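Long-range contact in glycine betaine/carnitine/choline ABC transporter (Staphylococcus aureus subsp. aureus Mu50, PDB 3O66), which probably binds glycine betaine, carnitine or choline as the substrate-binding component of an ABC-type uptake system: residues T132-A137 with K211-F216. Numbering follows the deposited sequence.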
loop_
_atom_site.group_PDB
_atom_site.type_symbol
_atom_site.label_atom_id
_atom_site.label_comp_id
_atom_site.label_asym_id
_atom_site.label_seq_id
_atom_site.Cartn_x
_atom_site.Cartn_y
_atom_site.Cartn_z
ATOM N N THR A 132 4.974 14.822 -13.141
ATOM C CA THR A 132 6.015 14.436 -12.186
ATOM C C THR A 132 6.132 15.479 -11.096
ATOM O O THR A 132 5.623 16.605 -11.214
ATOM C CB THR A 132 7.412 14.290 -12.864
ATOM O OG1 THR A 132 7.923 15.591 -13.203
ATOM C CG2 THR A 132 7.352 13.361 -14.113
ATOM N N VAL A 133 6.799 15.109 -10.014
ATOM C CA VAL A 133 7.025 16.042 -8.916
ATOM C C VAL A 133 7.901 17.200 -9.407
ATOM O O VAL A 133 7.647 18.371 -9.074
ATOM C CB VAL A 133 7.652 15.326 -7.711
ATOM C CG1 VAL A 133 8.055 16.327 -6.655
ATOM C CG2 VAL A 133 6.654 14.288 -7.135
ATOM N N SER A 134 8.903 16.885 -10.230
ATOM C CA SER A 134 9.712 17.965 -10.836
ATOM C C SER A 134 8.870 18.996 -11.644
ATOM O O SER A 134 9.221 20.157 -11.699
ATOM C CB SER A 134 10.864 17.391 -11.675
ATOM O OG SER A 134 11.823 16.732 -10.840
ATOM N N ASP A 135 7.760 18.580 -12.258
ATOM C CA ASP A 135 6.899 19.525 -12.999
ATOM C C ASP A 135 6.391 20.680 -12.119
ATOM O O ASP A 135 6.023 21.753 -12.618
ATOM C CB ASP A 135 5.736 18.797 -13.660
ATOM C CG ASP A 135 6.174 17.902 -14.795
ATOM O OD1 ASP A 135 7.221 18.168 -15.422
ATOM O OD2 ASP A 135 5.459 16.919 -15.080
ATOM N N LEU A 136 6.399 20.487 -10.806
ATOM C CA LEU A 136 6.016 21.555 -9.881
ATOM C C LEU A 136 7.037 22.698 -9.779
ATOM O O LEU A 136 6.674 23.800 -9.342
ATOM C CB LEU A 136 5.787 20.990 -8.479
ATOM C CG LEU A 136 4.638 20.004 -8.306
ATOM C CD1 LEU A 136 4.738 19.312 -6.948
ATOM C CD2 LEU A 136 3.293 20.704 -8.455
ATOM N N ALA A 137 8.294 22.440 -10.161
ATOM C CA ALA A 137 9.405 23.373 -9.895
ATOM C C ALA A 137 9.105 24.835 -10.238
ATOM O O ALA A 137 9.348 25.716 -9.410
ATOM C CB ALA A 137 10.683 22.932 -10.577
ATOM N N LYS A 211 4.326 11.490 -10.389
ATOM C CA LYS A 211 5.421 10.523 -10.336
ATOM C C LYS A 211 6.608 11.123 -9.586
ATOM O O LYS A 211 6.985 12.279 -9.827
ATOM C CB LYS A 211 5.840 10.075 -11.758
ATOM C CG LYS A 211 4.780 9.211 -12.439
ATOM C CD LYS A 211 5.161 8.742 -13.854
ATOM C CE LYS A 211 5.265 9.898 -14.847
ATOM N NZ LYS A 211 5.543 9.413 -16.251
ATOM N N ASP A 212 7.147 10.354 -8.644
ATOM C CA ASP A 212 8.360 10.725 -7.869
ATOM C C ASP A 212 9.585 10.407 -8.756
ATOM O O ASP A 212 10.254 9.369 -8.607
ATOM C CB ASP A 212 8.338 9.924 -6.559
ATOM C CG ASP A 212 9.557 10.143 -5.658
ATOM O OD1 ASP A 212 10.350 11.131 -5.778
ATOM O OD2 ASP A 212 9.704 9.270 -4.769
ATOM N N ASP A 213 9.862 11.317 -9.686
ATOM C CA ASP A 213 10.863 11.084 -10.732
ATOM C C ASP A 213 12.297 10.998 -10.204
ATOM O O ASP A 213 13.155 10.404 -10.859
ATOM C CB ASP A 213 10.780 12.174 -11.806
ATOM C CG ASP A 213 10.904 13.580 -11.216
ATOM O OD1 ASP A 213 9.894 14.089 -10.675
ATOM O OD2 ASP A 213 12.022 14.165 -11.275
ATOM N N LYS A 214 12.555 11.581 -9.030
ATOM C CA LYS A 214 13.880 11.503 -8.407
ATOM C C LYS A 214 14.006 10.391 -7.346
ATOM O O LYS A 214 15.063 10.236 -6.732
ATOM C CB LYS A 214 14.287 12.864 -7.814
ATOM C CG LYS A 214 14.575 13.918 -8.882
ATOM C CD LYS A 214 15.161 15.173 -8.276
ATOM C CE LYS A 214 15.647 16.116 -9.363
ATOM N NZ LYS A 214 17.052 16.542 -9.045
ATOM N N GLN A 215 12.935 9.608 -7.153
ATOM C CA GLN A 215 12.901 8.540 -6.137
ATOM C C GLN A 215 13.348 9.034 -4.759
ATOM O O GLN A 215 14.203 8.401 -4.097
ATOM C CB GLN A 215 13.731 7.306 -6.555
ATOM C CG GLN A 215 13.318 6.704 -7.882
ATOM C CD GLN A 215 14.215 5.550 -8.343
ATOM O OE1 GLN A 215 15.423 5.488 -8.033
ATOM N NE2 GLN A 215 13.625 4.637 -9.103
ATOM N N PHE A 216 12.806 10.174 -4.350
ATOM C CA PHE A 216 13.031 10.692 -3.019
ATOM C C PHE A 216 12.480 9.706 -2.000
ATOM O O PHE A 216 13.084 9.521 -0.954
ATOM C CB PHE A 216 12.358 12.055 -2.845
ATOM C CG PHE A 216 12.428 12.584 -1.442
ATOM C CD1 PHE A 216 13.625 13.064 -0.922
ATOM C CD2 PHE A 216 11.301 12.575 -0.635
ATOM C CE1 PHE A 216 13.704 13.536 0.402
ATOM C CE2 PHE A 216 11.360 13.047 0.673
ATOM C CZ PHE A 216 12.571 13.533 1.198
#
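Asp213 reaches across to Ser134 with both carboxylate oxygens, and this two-point grip is the main polar link of the contact. The backbone N of Ser134 gives a nearly straight bond to Asp213 OD1 (3.0 Å, 168° at the hydrogen). The hydroxyl OG of Ser134 donates to Asp213 OD2 at 2.6 Å. Both donors come in on the syn side of the carboxylate, close to its plane. The hydroxyl can share the carboxylate with its own amide because OG lies beside the backbone N, anti to the carbonyl carbon (chi1 -67°).

One backbone bond crosses as well. Val133 N donates to Lys211 O (2.8 Å), next to the single beta bridge that pairs Thr132 with Lys211. The same carbonyl oxygen receives a CA-H...O contact from Thr132 CA at 3.3 Å. The backbone of Lys211 is also hydrogen-bonded to Glu131, just before residues 132-137.

The van der Waals contact is modest. Val133 CG2 sits beyond Lys211 O, out of the carbonyl plane, at 3.4 Å, and reaches Asp212 CA at 4.0 Å. At the more open edge, Thr132 CG2 touches Lys211 CE (4.1 Å). Tyr166 of helix 159-166 packs against Val133, Ser134 and Asp213, and its hydroxyl bonds to Asp212 OD1.

Each loop is also braced from within. Thr132 OG1 accepts from Asp135 N in an ST motif, and Thr132 N donates back to Asp135 OD2. Asp212 to Gln215 form a type I turn, and Asp212 OD1 accepts from Phe216 N just after it.

The contact ties a loop of one lobe of this periplasmic-binding-protein fold, between helix 122-128 and strand 144-148, to the loop from strand 208-209 to strand 222-227 of the other lobe. The two Ser134 bonds fix the Asp213 carboxylate's rotation and probably favour its charged form.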